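Protein her-1 (Caenorhabditis elegans, PDB 1SZH) dictates male development, probably acting directly in the cell signalling of sex determination, and inhibits the function of TRA-2A. Local coordinates at residues 28-32 with 33-37; 44-47 with 48-52; 90-93 with 94-97; 124-127 with 128-132; 140-143 with 144-148. The protein carries 2 engineered substitutions. All blocks are in the same frame, centred on the assembly; numbering follows the deposited sequence.

Contact 1 (28-32 with 33-37)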
loop_
_atom_site.group_PDB
_atom_site.type_symbol
_atom_site.label_atom_id
_atom_site.label_comp_id
_atom_site.label_asym_id
_atom_site.label_seq_id
_atom_site.Cartn_x
_atom_site.Cartn_y
_atom_site.Cartn_z
ATOM N N ILE A 28 -4.822 -6.410 14.936
ATOM C CA ILE A 28 -5.926 -5.488 15.214
ATOM C C ILE A 28 -5.360 -4.078 15.325
ATOM O O ILE A 28 -5.932 -3.126 14.782
ATOM C CB ILE A 28 -6.650 -5.903 16.506
ATOM C CG1 ILE A 28 -7.459 -7.175 16.236
ATOM C CG2 ILE A 28 -7.579 -4.801 16.999
ATOM C CD1 ILE A 28 -7.940 -7.885 17.491
ATOM N N GLU A 29 -4.207 -3.947 15.984
ATOM C CA GLU A 29 -3.584 -2.622 16.146
ATOM C C GLU A 29 -3.173 -1.972 14.832
ATOM O O GLU A 29 -3.475 -0.797 14.592
ATOM C CB GLU A 29 -2.362 -2.716 17.055
ATOM C CG GLU A 29 -2.684 -2.912 18.519
ATOM C CD GLU A 29 -2.214 -1.737 19.373
ATOM O OE1 GLU A 29 -3.009 -1.259 20.199
ATOM O OE2 GLU A 29 -1.044 -1.308 19.229
ATOM N N ILE A 30 -2.491 -2.726 13.959
ATOM C CA ILE A 30 -2.090 -2.105 12.707
ATOM C C ILE A 30 -3.306 -1.791 11.832
ATOM O O ILE A 30 -3.289 -0.836 11.063
ATOM C CB ILE A 30 -1.018 -2.942 11.958
ATOM C CG1 ILE A 30 -1.576 -4.269 11.434
ATOM C CG2 ILE A 30 0.141 -3.246 12.918
ATOM C CD1 ILE A 30 -2.171 -4.194 10.023
ATOM N N MET A 31 -4.388 -2.548 11.973
ATOM C CA MET A 31 -5.575 -2.202 11.189
ATOM C C MET A 31 -6.254 -0.929 11.714
ATOM O O MET A 31 -6.660 -0.064 10.936
ATOM C CB MET A 31 -6.578 -3.358 11.183
ATOM C CG MET A 31 -6.133 -4.487 10.250
ATOM S SD MET A 31 -7.366 -5.816 10.093
ATOM C CE MET A 31 -6.876 -6.864 11.472
ATOM N N LYS A 32 -6.372 -0.800 13.035
ATOM C CA LYS A 32 -7.061 0.381 13.568
ATOM C C LYS A 32 -6.236 1.647 13.401
ATOM O O LYS A 32 -6.808 2.720 13.258
ATOM C CB LYS A 32 -7.462 0.170 15.047
ATOM C CG LYS A 32 -6.373 0.379 16.077
ATOM C CD LYS A 32 -6.914 0.015 17.505
ATOM C CE LYS A 32 -6.023 0.583 18.600
ATOM N NZ LYS A 32 -6.473 0.129 19.945
ATOM N N PHE A 33 -4.918 1.509 13.397
ATOM C CA PHE A 33 -4.033 2.661 13.224
ATOM C C PHE A 33 -3.734 2.916 11.758
ATOM O O PHE A 33 -3.236 3.980 11.403
ATOM C CB PHE A 33 -2.704 2.463 13.983
ATOM C CG PHE A 33 -2.809 2.717 15.459
ATOM C CD1 PHE A 33 -2.723 1.670 16.373
ATOM C CD2 PHE A 33 -2.962 4.006 15.930
ATOM C CE1 PHE A 33 -2.804 1.920 17.751
ATOM C CE2 PHE A 33 -3.037 4.263 17.297
ATOM C CZ PHE A 33 -2.953 3.207 18.205
ATOM N N GLY A 34 -4.047 1.957 10.884
ATOM C CA GLY A 34 -3.774 2.167 9.483
ATOM C C GLY A 34 -2.281 2.167 9.179
ATOM O O GLY A 34 -1.790 3.077 8.522
ATOM N N THR A 35 -1.562 1.160 9.662
ATOM C CA THR A 35 -0.119 1.068 9.424
ATOM C C THR A 35 0.237 -0.276 8.785
ATOM O O THR A 35 -0.605 -1.178 8.675
ATOM C CB THR A 35 0.665 1.195 10.755
ATOM O OG1 THR A 35 0.289 0.126 11.645
ATOM C CG2 THR A 35 0.354 2.518 11.409
ATOM N N PRO A 36 1.499 -0.431 8.352
ATOM C CA PRO A 36 1.918 -1.693 7.743
ATOM C C PRO A 36 1.960 -2.812 8.771
ATOM O O PRO A 36 2.033 -2.580 9.983
ATOM C CB PRO A 36 3.323 -1.392 7.220
ATOM C CG PRO A 36 3.283 0.085 6.946
ATOM C CD PRO A 36 2.492 0.635 8.117
ATOM N N ILE A 37 1.947 -4.042 8.277
ATOM C CA ILE A 37 2.022 -5.209 9.144
ATOM C C ILE A 37 3.476 -5.467 9.584
ATOM O O ILE A 37 4.374 -5.601 8.750
ATOM C CB ILE A 37 1.553 -6.487 8.406
ATOM C CG1 ILE A 37 0.096 -6.347 7.968
ATOM C CG2 ILE A 37 1.748 -7.712 9.314
ATOM C CD1 ILE A 37 -0.320 -7.317 6.851
#
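Ile-30 and Thr-35 meet where helix 24-33 runs out. Thr-35 N donates a nearly straight hydrogen bond to Ile-30 O (3.0 Å), arriving in the carbonyl plane, and Thr-35 OG1 rests on Ile-30 CB at 3.3 Å. A second, weak bond joins Gly-34 N to Met-31 O at 3.3 Å. Together they make a Schellman motif with Gly-34 as C-prime, and its phi of 69° favours glycine. One residue earlier, Glu-29 O takes the N-H of Phe-33 at 3.0 Å and also lies at the edge of that ring, 3.1 Å from Phe-33 CD1. Lys-32 and Glu-29 run alongside the ring: Lys-32 CE comes to 3.6 Å from Phe-33 CE1, and the Glu-29 carboxylate stands 74° from the ring plane. A long salt bridge, 3.7 Å from Lys-32 NZ to Glu-29 OE1, closes this exposed group. Further out, Ile-30 CG1 sits between the backbone N and the carbonyl carbon (chi1 68°), and from there Ile-30 CD1 packs on Ile-37 CG1 at 3.7 Å. Met-31 then fills the space between helices 8-18 and 47-59, Ile-37 leans on Val-51 and Leu-55 of helix 47-59, and Ile-30 touches Pro-101 in the loop after helix 85-97.

Contact 2 (44-47 with 48-52)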
loop_
_atom_site.group_PDB
_atom_site.type_symbol
_atom_site.label_atom_id
_atom_site.label_comp_id
_atom_site.label_asym_id
_atom_site.label_seq_id
_atom_site.Cartn_x
_atom_site.Cartn_y
_atom_site.Cartn_z
ATOM N N ASP A 44 9.943 -15.632 8.054
ATOM C CA ASP A 44 9.675 -15.659 6.620
ATOM C C ASP A 44 9.295 -14.253 6.187
ATOM O O ASP A 44 8.187 -13.793 6.453
ATOM C CB ASP A 44 8.532 -16.622 6.293
ATOM C CG ASP A 44 8.366 -16.840 4.803
ATOM O OD1 ASP A 44 8.796 -15.969 4.012
ATOM O OD2 ASP A 44 7.794 -17.881 4.416
ATOM N N PRO A 45 10.221 -13.550 5.518
ATOM C CA PRO A 45 9.991 -12.184 5.048
ATOM C C PRO A 45 8.895 -12.025 4.000
ATOM O O PRO A 45 8.495 -10.906 3.704
ATOM C CB PRO A 45 11.364 -11.765 4.530
ATOM C CG PRO A 45 11.935 -13.060 4.040
ATOM C CD PRO A 45 11.576 -14.005 5.157
ATOM N N LYS A 46 8.409 -13.123 3.431
ATOM C CA LYS A 46 7.343 -13.005 2.441
ATOM C C LYS A 46 5.985 -13.082 3.129
ATOM O O LYS A 46 4.968 -12.686 2.567
ATOM C CB LYS A 46 7.422 -14.125 1.398
ATOM C CG LYS A 46 8.628 -14.060 0.480
ATOM C CD LYS A 46 8.542 -15.155 -0.571
ATOM C CE LYS A 46 9.686 -15.073 -1.562
ATOM N NZ LYS A 46 9.495 -16.063 -2.655
ATOM N N LEU A 47 5.960 -13.557 4.366
ATOM C CA LEU A 47 4.677 -13.708 5.025
ATOM C C LEU A 47 3.857 -12.430 5.270
ATOM O O LEU A 47 2.651 -12.447 5.104
ATOM C CB LEU A 47 4.855 -14.498 6.321
ATOM C CG LEU A 47 3.595 -14.972 7.030
ATOM C CD1 LEU A 47 2.604 -15.683 6.066
ATOM C CD2 LEU A 47 4.079 -15.939 8.142
ATOM N N PRO A 48 4.502 -11.313 5.656
ATOM C CA PRO A 48 3.742 -10.076 5.892
ATOM C C PRO A 48 2.934 -9.713 4.650
ATOM O O PRO A 48 1.795 -9.214 4.734
ATOM C CB PRO A 48 4.835 -9.048 6.179
ATOM C CG PRO A 48 5.901 -9.859 6.816
ATOM C CD PRO A 48 5.931 -11.126 6.005
ATOM N N GLY A 49 3.542 -9.930 3.488
ATOM C CA GLY A 49 2.872 -9.647 2.229
ATOM C C GLY A 49 1.627 -10.497 2.049
ATOM O O GLY A 49 0.593 -10.011 1.577
ATOM N N TYR A 50 1.714 -11.774 2.398
ATOM C CA TYR A 50 0.535 -12.625 2.267
ATOM C C TYR A 50 -0.528 -12.250 3.291
ATOM O O TYR A 50 -1.741 -12.286 2.987
ATOM C CB TYR A 50 0.961 -14.094 2.344
ATOM C CG TYR A 50 1.922 -14.445 1.211
ATOM C CD1 TYR A 50 3.065 -15.195 1.434
ATOM C CD2 TYR A 50 1.690 -13.975 -0.084
ATOM C CE1 TYR A 50 3.976 -15.462 0.392
ATOM C CE2 TYR A 50 2.585 -14.233 -1.126
ATOM C CZ TYR A 50 3.720 -14.982 -0.878
ATOM O OH TYR A 50 4.600 -15.235 -1.916
ATOM N N VAL A 51 -0.111 -11.859 4.493
ATOM C CA VAL A 51 -1.072 -11.428 5.502
ATOM C C VAL A 51 -1.778 -10.166 5.009
ATOM O O VAL A 51 -2.973 -9.966 5.227
ATOM C CB VAL A 51 -0.370 -11.171 6.843
ATOM C CG1 VAL A 51 -1.348 -10.589 7.888
ATOM C CG2 VAL A 51 0.246 -12.482 7.331
ATOM N N TYR A 52 -1.037 -9.288 4.343
ATOM C CA TYR A 52 -1.642 -8.066 3.811
ATOM C C TYR A 52 -2.775 -8.410 2.848
ATOM O O TYR A 52 -3.865 -7.821 2.891
ATOM C CB TYR A 52 -0.584 -7.250 3.066
ATOM C CG TYR A 52 -1.089 -6.091 2.191
ATOM C CD1 TYR A 52 -1.029 -4.770 2.625
ATOM C CD2 TYR A 52 -1.628 -6.340 0.920
ATOM C CE1 TYR A 52 -1.466 -3.700 1.783
ATOM C CE2 TYR A 52 -2.066 -5.306 0.100
ATOM C CZ TYR A 52 -1.987 -3.987 0.542
ATOM O OH TYR A 52 -2.392 -2.956 -0.280
HETATM O O HOH W 1 6.426 -9.629 2.922
#
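Lys-46 and Tyr-50 lie side by side and point the same way, with Lys-46 CB 3.8 Å from Tyr-50 CE1. The Tyr-50 ring is turned back over the start of the helix because its CG sits beside the backbone N, anti to the carbonyl carbon (chi1 -61°). That puts Lys-46 O over one face of the ring, 3.3 Å from Tyr-50 CD1. The same oxygen receives two weak backbone bonds, from Gly-49 N and Tyr-50 N. Leu-47 and Val-51 are set aslant to each other, Leu-47 CD1 lying 4.2 Å from Val-51 CG2, beside the helical bond from Val-51 N to Leu-47 O (2.9 Å). The Pro-48 ring is fitted against the incoming chain: its CD lies 3.5 Å from both Asp-44 O and Pro-45 O, and 3.6 Å from Leu-47 CB. Replacing it with an alanine would probably open a gap beside these two carbonyls and leave the first turn of the helix less rigid. A water links Pro-45 O, to which it donates, with Gly-49 N, from which it accepts. Asp-44 OD1 takes Lys-46 N at 2.9 Å on its anti side, 34° out of the carboxylate plane. This is an Asx turn within a type I beta turn from Asp-44 to Leu-47, a capped entry into helix 47-59 with proline in its first turn.

Contact 3 (90-93 with 94-97). With ACT (acetate ion), chain C.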
loop_
_atom_site.group_PDB
_atom_site.type_symbol
_atom_site.label_atom_id
_atom_site.label_comp_id
_atom_site.label_asym_id
_atom_site.label_seq_id
_atom_site.Cartn_x
_atom_site.Cartn_y
_atom_site.Cartn_z
ATOM N N CYS A 90 7.385 12.410 0.506
ATOM C CA CYS A 90 6.189 11.884 -0.148
ATOM C C CYS A 90 6.434 10.421 -0.535
ATOM O O CYS A 90 5.524 9.594 -0.447
ATOM C CB CYS A 90 5.863 12.741 -1.389
ATOM S SG CYS A 90 4.294 12.455 -2.243
ATOM N N GLU A 91 7.663 10.095 -0.944
ATOM C CA GLU A 91 7.974 8.709 -1.314
ATOM C C GLU A 91 7.749 7.785 -0.111
ATOM O O GLU A 91 7.091 6.731 -0.225
ATOM C CB GLU A 91 9.429 8.585 -1.787
ATOM C CG GLU A 91 9.907 7.143 -1.939
ATOM C CD GLU A 91 11.317 7.049 -2.465
ATOM O OE1 GLU A 91 11.949 8.108 -2.650
ATOM O OE2 GLU A 91 11.788 5.915 -2.693
ATOM N N ASN A 92 8.266 8.193 1.047
ATOM C CA ASN A 92 8.115 7.383 2.259
ATOM C C ASN A 92 6.667 7.295 2.732
ATOM O O ASN A 92 6.237 6.230 3.179
ATOM C CB ASN A 92 9.024 7.914 3.370
ATOM C CG ASN A 92 10.497 7.670 3.068
ATOM O OD1 ASN A 92 10.848 6.700 2.388
ATOM N ND2 ASN A 92 11.365 8.534 3.584
ATOM N N ARG A 93 5.926 8.397 2.620
ATOM C CA ARG A 93 4.519 8.438 3.001
ATOM C C ARG A 93 3.792 7.448 2.083
ATOM O O ARG A 93 2.976 6.651 2.535
ATOM C CB ARG A 93 3.984 9.864 2.808
ATOM C CG ARG A 93 2.462 10.025 2.615
ATOM C CD ARG A 93 1.676 10.105 3.909
ATOM N NE ARG A 93 2.116 11.136 4.853
ATOM C CZ ARG A 93 1.607 12.369 4.964
ATOM N NH1 ARG A 93 0.628 12.791 4.178
ATOM N NH2 ARG A 93 2.041 13.166 5.939
ATOM N N CYS A 94 4.095 7.508 0.785
ATOM C CA CYS A 94 3.471 6.604 -0.183
ATOM C C CYS A 94 3.781 5.143 0.167
ATOM O O CYS A 94 2.879 4.307 0.212
ATOM C CB CYS A 94 4.010 6.955 -1.578
ATOM S SG CYS A 94 3.310 6.053 -2.976
ATOM N N LYS A 95 5.045 4.835 0.448
ATOM C CA LYS A 95 5.390 3.448 0.760
ATOM C C LYS A 95 4.630 2.953 1.987
ATOM O O LYS A 95 4.163 1.799 2.015
ATOM C CB LYS A 95 6.891 3.305 0.976
ATOM C CG LYS A 95 7.712 3.510 -0.291
ATOM C CD LYS A 95 9.210 3.407 0.004
ATOM C CE LYS A 95 10.027 3.442 -1.283
ATOM N NZ LYS A 95 11.483 3.385 -0.941
ATOM N N ASN A 96 4.498 3.812 3.000
ATOM C CA ASN A 96 3.773 3.418 4.202
ATOM C C ASN A 96 2.288 3.212 3.885
ATOM O O ASN A 96 1.721 2.200 4.262
ATOM C CB ASN A 96 3.940 4.472 5.301
ATOM C CG ASN A 96 5.296 4.380 5.986
ATOM O OD1 ASN A 96 5.851 3.285 6.141
ATOM N ND2 ASN A 96 5.829 5.521 6.412
ATOM N N LEU A 97 1.672 4.157 3.189
ATOM C CA LEU A 97 0.255 4.019 2.850
ATOM C C LEU A 97 -0.000 2.778 2.017
ATOM O O LEU A 97 -0.950 2.031 2.275
ATOM C CB LEU A 97 -0.228 5.246 2.053
ATOM C CG LEU A 97 -0.361 6.554 2.831
ATOM C CD1 LEU A 97 -0.467 7.739 1.849
ATOM C CD2 LEU A 97 -1.573 6.467 3.730
HETATM C C ACT C . 4.842 11.965 7.184
HETATM O O ACT C . 4.286 10.855 6.747
HETATM O OXT ACT C . 6.018 12.388 6.893
HETATM C CH3 ACT C . 4.118 12.899 8.092
#
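The guanidinium of Arg-93, whose aliphatic chain runs alongside Leu-97, meets an acetate ion at its edge. Arg-93 NE donates to the acetate O at 2.9 Å, in the guanidinium plane and nearly straight (167°). The ion probably comes from the crystallisation liquor, and Arg-89 NE binds it too, so two positive groups share one small anion. With CG anti to the backbone N (chi1 157°), Arg-93 CG lies 3.8 Å from Leu-97 CD1; bends at chi2 and chi3 then carry NE to the acetate. The other flat group is the Glu-91 carboxylate. Lys-95 NZ forms a salt bridge with Glu-91 OE2 at 3.1 Å, coming in on the anti side and 32° out of the carboxylate plane. Both chains are extended and lie side by side, one turn apart, so their methylenes touch as well, Lys-95 CE to Glu-91 CG at 3.8 Å. An alanine in place of Glu-91 would probably leave the Lys-95 ammonium without this mate and its long chain freer to swing. Beneath these pairs run regular helical bonds, such as Cys-94 N to Cys-90 O (2.8 Å) and Leu-97 N to Arg-93 O (2.9 Å). The buried side of this stretch of helix 85-97 is tied covalently to its surroundings: Cys-90 is in disulfide with Cys-115 at the end of helix 105-115, and Cys-94 with Cys-76 in the preceding loop. Cys-94 and Leu-97 also pack on Ile-112, so the helix lies against helix 105-115 along this face.

Contact 4 (124-127 with 128-132)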
loop_
_atom_site.group_PDB
_atom_site.type_symbol
_atom_site.label_atom_id
_atom_site.label_comp_id
_atom_site.label_asym_id
_atom_site.label_seq_id
_atom_site.Cartn_x
_atom_site.Cartn_y
_atom_site.Cartn_z
ATOM N N LYS A 124 1.552 11.372 -12.047
ATOM C CA LYS A 124 1.076 10.698 -13.255
ATOM C C LYS A 124 1.939 9.475 -13.539
ATOM O O LYS A 124 1.423 8.449 -13.995
ATOM C CB LYS A 124 1.096 11.662 -14.445
ATOM C CG LYS A 124 0.041 12.747 -14.339
ATOM C CD LYS A 124 0.035 13.659 -15.566
ATOM C CE LYS A 124 -1.083 14.696 -15.474
ATOM N NZ LYS A 124 -1.068 15.679 -16.603
ATOM N N CYS A 125 3.233 9.564 -13.270
ATOM C CA CYS A 125 4.126 8.425 -13.482
ATOM C C CYS A 125 3.770 7.305 -12.488
ATOM O O CYS A 125 3.759 6.128 -12.829
ATOM C CB CYS A 125 5.567 8.853 -13.286
ATOM S SG CYS A 125 6.780 7.579 -13.542
ATOM N N PHE A 126 3.472 7.685 -11.248
ATOM C CA PHE A 126 3.083 6.715 -10.231
ATOM C C PHE A 126 1.837 5.964 -10.729
ATOM O O PHE A 126 1.747 4.737 -10.631
ATOM C CB PHE A 126 2.776 7.477 -8.913
ATOM C CG PHE A 126 2.075 6.643 -7.844
ATOM C CD1 PHE A 126 2.780 5.700 -7.097
ATOM C CD2 PHE A 126 0.719 6.823 -7.589
ATOM C CE1 PHE A 126 2.136 4.933 -6.099
ATOM C CE2 PHE A 126 0.051 6.066 -6.583
ATOM C CZ PHE A 126 0.758 5.119 -5.844
ATOM N N GLU A 127 0.875 6.703 -11.265
ATOM C CA GLU A 127 -0.342 6.071 -11.746
ATOM C C GLU A 127 -0.041 5.194 -12.964
ATOM O O GLU A 127 -0.611 4.111 -13.099
ATOM C CB GLU A 127 -1.392 7.132 -12.071
ATOM C CG GLU A 127 -1.986 7.821 -10.821
ATOM C CD GLU A 127 -3.040 6.982 -10.098
ATOM O OE1 GLU A 127 -2.711 5.892 -9.571
ATOM O OE2 GLU A 127 -4.213 7.417 -10.051
ATOM N N LYS A 128 0.859 5.654 -13.823
ATOM C CA LYS A 128 1.216 4.853 -15.010
ATOM C C LYS A 128 1.899 3.546 -14.580
ATOM O O LYS A 128 1.661 2.475 -15.140
ATOM C CB LYS A 128 2.116 5.676 -15.936
ATOM C CG LYS A 128 2.550 4.958 -17.222
ATOM C CD LYS A 128 3.172 5.980 -18.174
ATOM C CE LYS A 128 3.306 5.439 -19.585
ATOM N NZ LYS A 128 3.803 6.512 -20.490
ATOM N N CYS A 129 2.773 3.625 -13.587
ATOM C CA CYS A 129 3.432 2.443 -13.065
ATOM C C CYS A 129 2.365 1.451 -12.572
ATOM O O CYS A 129 2.485 0.256 -12.815
ATOM C CB CYS A 129 4.367 2.867 -11.912
ATOM S SG CYS A 129 5.225 1.575 -11.038
ATOM N N ARG A 130 1.339 1.935 -11.866
ATOM C CA ARG A 130 0.293 1.039 -11.388
ATOM C C ARG A 130 -0.445 0.380 -12.562
ATOM O O ARG A 130 -0.747 -0.813 -12.504
ATOM C CB ARG A 130 -0.706 1.781 -10.503
ATOM C CG ARG A 130 -0.130 2.252 -9.148
ATOM C CD ARG A 130 -1.262 2.864 -8.297
ATOM N NE ARG A 130 -2.247 1.844 -7.958
ATOM C CZ ARG A 130 -3.558 2.037 -7.912
ATOM N NH1 ARG A 130 -4.079 3.232 -8.180
ATOM N NH2 ARG A 130 -4.355 1.018 -7.606
ATOM N N SER A 131 -0.735 1.164 -13.603
ATOM C CA SER A 131 -1.417 0.635 -14.791
ATOM C C SER A 131 -0.568 -0.433 -15.471
ATOM O O SER A 131 -1.083 -1.487 -15.846
ATOM C CB SER A 131 -1.716 1.763 -15.784
ATOM O OG SER A 131 -2.744 2.599 -15.280
ATOM N N LEU A 132 0.731 -0.179 -15.631
ATOM C CA LEU A 132 1.611 -1.175 -16.257
ATOM C C LEU A 132 1.658 -2.480 -15.431
ATOM O O LEU A 132 1.668 -3.580 -16.000
ATOM C CB LEU A 132 3.027 -0.616 -16.426
ATOM C CG LEU A 132 3.237 0.364 -17.590
ATOM C CD1 LEU A 132 4.703 0.755 -17.615
ATOM C CD2 LEU A 132 2.830 -0.281 -18.912
HETATM O O HOH W 2 -3.518 3.849 -12.366
#
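Glu-127 O is gripped twice: Ser-131 N, along the helix, and a water each donate to it at 3.0 Å. The same water stands 3.3 Å from Ser-131 OG, bridging carbonyl and hydroxyl on the outer side of helix 120-134. The side chain of Glu-127, bent at chi2 (-78°), runs alongside Arg-130. Its OE1 forms a salt bridge, accepting from Arg-130 NH1 at 3.3 Å through the syn lone pair. OE1 lies at the guanidinium edge, near its plane, and the two flat groups are almost coplanar (17°). On the inner side the methylenes of Arg-130 lie against Phe-126, with CG over one face of the ring and Arg-130 CD 3.9 Å from Phe-126 CE2. Phe-126 itself meets Phe-79 and packs on Leu-109 and Ile-112 of helix 105-115. Cys-125 and Cys-129, one turn apart and joined by Cys-129 N to Cys-125 O at 2.8 Å, form disulfides, Cys-125 to Cys-148 and Cys-129 to Cys-75. Arg-130 NE has a stronger partner, a salt bridge to Asp-72 OD2. With a different carboxylate at NH1 and at NE and an aromatic ring along its chain, the guanidinium is fixed in orientation and its positive charge is probably well stabilised.

Contact 5 (140-143 with 144-148)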
loop_
_atom_site.group_PDB
_atom_site.type_symbol
_atom_site.label_atom_id
_atom_site.label_comp_id
_atom_site.label_asym_id
_atom_site.label_seq_id
_atom_site.Cartn_x
_atom_site.Cartn_y
_atom_site.Cartn_z
ATOM N N GLU A 140 9.348 -3.854 -11.709
ATOM C CA GLU A 140 10.718 -3.802 -11.214
ATOM C C GLU A 140 11.723 -3.993 -12.355
ATOM O O GLU A 140 12.892 -3.609 -12.241
ATOM C CB GLU A 140 10.926 -4.886 -10.150
ATOM C CG GLU A 140 9.930 -4.813 -8.999
ATOM C CD GLU A 140 8.740 -5.748 -9.172
ATOM O OE1 GLU A 140 8.194 -5.845 -10.294
ATOM O OE2 GLU A 140 8.346 -6.382 -8.168
ATOM N N VAL A 141 11.261 -4.579 -13.457
ATOM C CA VAL A 141 12.091 -4.823 -14.639
ATOM C C VAL A 141 12.436 -3.523 -15.388
ATOM O O VAL A 141 13.498 -3.402 -16.013
ATOM C CB VAL A 141 11.353 -5.797 -15.613
ATOM C CG1 VAL A 141 12.101 -5.915 -16.951
ATOM C CG2 VAL A 141 11.212 -7.169 -14.960
ATOM N N LEU A 142 11.526 -2.555 -15.319
ATOM C CA LEU A 142 11.686 -1.260 -15.984
ATOM C C LEU A 142 11.950 -0.153 -14.973
ATOM O O LEU A 142 11.417 -0.178 -13.869
ATOM C CB LEU A 142 10.406 -0.888 -16.731
ATOM C CG LEU A 142 9.875 -1.813 -17.838
ATOM C CD1 LEU A 142 8.554 -1.284 -18.359
ATOM C CD2 LEU A 142 10.887 -1.867 -18.964
ATOM N N GLN A 143 12.781 0.814 -15.339
ATOM C CA GLN A 143 13.005 1.945 -14.452
ATOM C C GLN A 143 12.020 2.980 -14.971
ATOM O O GLN A 143 11.654 2.945 -16.148
ATOM C CB GLN A 143 14.442 2.444 -14.542
ATOM C CG GLN A 143 15.042 2.352 -15.911
ATOM C CD GLN A 143 16.489 2.776 -15.911
ATOM O OE1 GLN A 143 17.272 2.338 -15.067
ATOM N NE2 GLN A 143 16.860 3.628 -16.863
ATOM N N PHE A 144 11.574 3.896 -14.111
ATOM C CA PHE A 144 10.575 4.870 -14.539
ATOM C C PHE A 144 10.952 5.605 -15.796
ATOM O O PHE A 144 10.078 5.959 -16.589
ATOM C CB PHE A 144 10.287 5.903 -13.439
ATOM C CG PHE A 144 9.884 5.306 -12.122
ATOM C CD1 PHE A 144 10.790 5.281 -11.059
ATOM C CD2 PHE A 144 8.629 4.723 -11.951
ATOM C CE1 PHE A 144 10.446 4.715 -9.829
ATOM C CE2 PHE A 144 8.265 4.150 -10.722
ATOM C CZ PHE A 144 9.180 4.129 -9.659
ATOM N N GLU A 145 12.241 5.863 -15.964
ATOM C CA GLU A 145 12.719 6.581 -17.146
ATOM C C GLU A 145 12.329 5.894 -18.455
ATOM O O GLU A 145 12.299 6.532 -19.508
ATOM C CB GLU A 145 14.239 6.749 -17.087
ATOM C CG GLU A 145 14.746 7.517 -15.871
ATOM C CD GLU A 145 15.037 6.605 -14.708
ATOM O OE1 GLU A 145 14.850 5.346 -14.821
ATOM O OE2 GLU A 145 15.461 7.115 -13.609
ATOM N N GLU A 146 12.015 4.603 -18.389
ATOM C CA GLU A 146 11.643 3.847 -19.591
ATOM C C GLU A 146 10.184 3.949 -20.004
ATOM O O GLU A 146 9.842 3.666 -21.151
ATOM C CB GLU A 146 12.017 2.371 -19.432
ATOM C CG GLU A 146 13.507 2.140 -19.357
ATOM C CD GLU A 146 13.906 0.684 -19.590
ATOM O OE1 GLU A 146 13.752 0.192 -20.740
ATOM O OE2 GLU A 146 14.377 0.037 -18.628
ATOM N N TYR A 147 9.306 4.339 -19.090
ATOM C CA TYR A 147 7.914 4.456 -19.489
ATOM C C TYR A 147 7.326 5.787 -19.075
ATOM O O TYR A 147 6.182 6.103 -19.397
ATOM C CB TYR A 147 7.099 3.283 -18.951
ATOM C CG TYR A 147 7.148 3.107 -17.460
ATOM C CD1 TYR A 147 6.180 3.685 -16.642
ATOM C CD2 TYR A 147 8.112 2.286 -16.874
ATOM C CE1 TYR A 147 6.156 3.432 -15.275
ATOM C CE2 TYR A 147 8.097 2.028 -15.510
ATOM C CZ TYR A 147 7.109 2.599 -14.718
ATOM O OH TYR A 147 7.038 2.289 -13.387
ATOM N N CYS A 148 8.129 6.560 -18.351
ATOM C CA CYS A 148 7.761 7.909 -17.947
ATOM C C CYS A 148 8.927 8.698 -18.534
ATOM O O CYS A 148 10.027 8.687 -17.988
ATOM C CB CYS A 148 7.746 8.052 -16.426
ATOM S SG CYS A 148 6.492 6.996 -15.650
HETATM O O HOH W 3 8.843 0.691 -12.549
#
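A beta turn from Gln-143 to Glu-146 shapes this surface loop after helix 120-134, residues 144-146 taking helical backbone angles without the bonds of a regular helix. Glu-146 N donates to Gln-143 O at 2.8 Å, a fairly straight bond (161°) whose donor nevertheless stands above the carbonyl plane, 41° out of it, and so misses the lone pairs. Phe-144 O takes two backbone donors, Tyr-147 N at 3.1 Å and Cys-148 N at 2.7 Å. It also lies above one face of the Tyr-147 ring, offset toward the rim. Tyr-147 CG is placed between its own backbone N and carbonyl carbon (chi1 57°), which folds the ring back toward Leu-142. Leu-142 CD1 rests 3.9 Å from Tyr-147 CD2, approaching the ring at a slant. A water in the plane of the ring, at its edge, lies 2.6 Å from Tyr-147 OH and donates to Leu-142 O at 3.0 Å, linking the hydroxyl to the incoming chain. The other leucine branch meets Glu-146 at about a right angle, Leu-142 CD2 being 3.9 Å from Glu-146 OE1. Glu-145 bends back at chi2, bringing its OE1 3.3 Å from Gln-143 NE2, but at too poor an angle for a hydrogen bond. Phe-144 packs on Cys-125 and Cys-129; the Cys-148 disulfide and a hydrogen bond from Lys-128 NZ to Tyr-147 O tie the loop to helix 120-134. Charge pairing between the two segments thus probably contributes little; backbone bonds, one bridging water and apolar contact with Tyr-147 seem to shape the turn, at the cost of a buried Phe-144 N without a partner.

None of the five is wholly interior: contacts 1, 3 and 4 are partly buried, while contacts 2 and 5 belong to the surface. Contacts 3 and 4 lie within helices and combine salt bridges with cysteines on the inner face; they touch where Cys-94 SG meets the Phe-126 ring. Contacts 1 and 2 mark the end of one helix and the start of the next, with a backbone Schellman cap in one and an aspartate side-chain cap in the other, and join through Ile-37 CD1 packed on Val-51 CG1. Contact 5, an irregular loop, is tied to contact 4 by the Cys-125 to Cys-148 disulfide and by Lys-128 NZ to Tyr-147 O. Contacts 1 and 5 lie about 31 Å apart between centres.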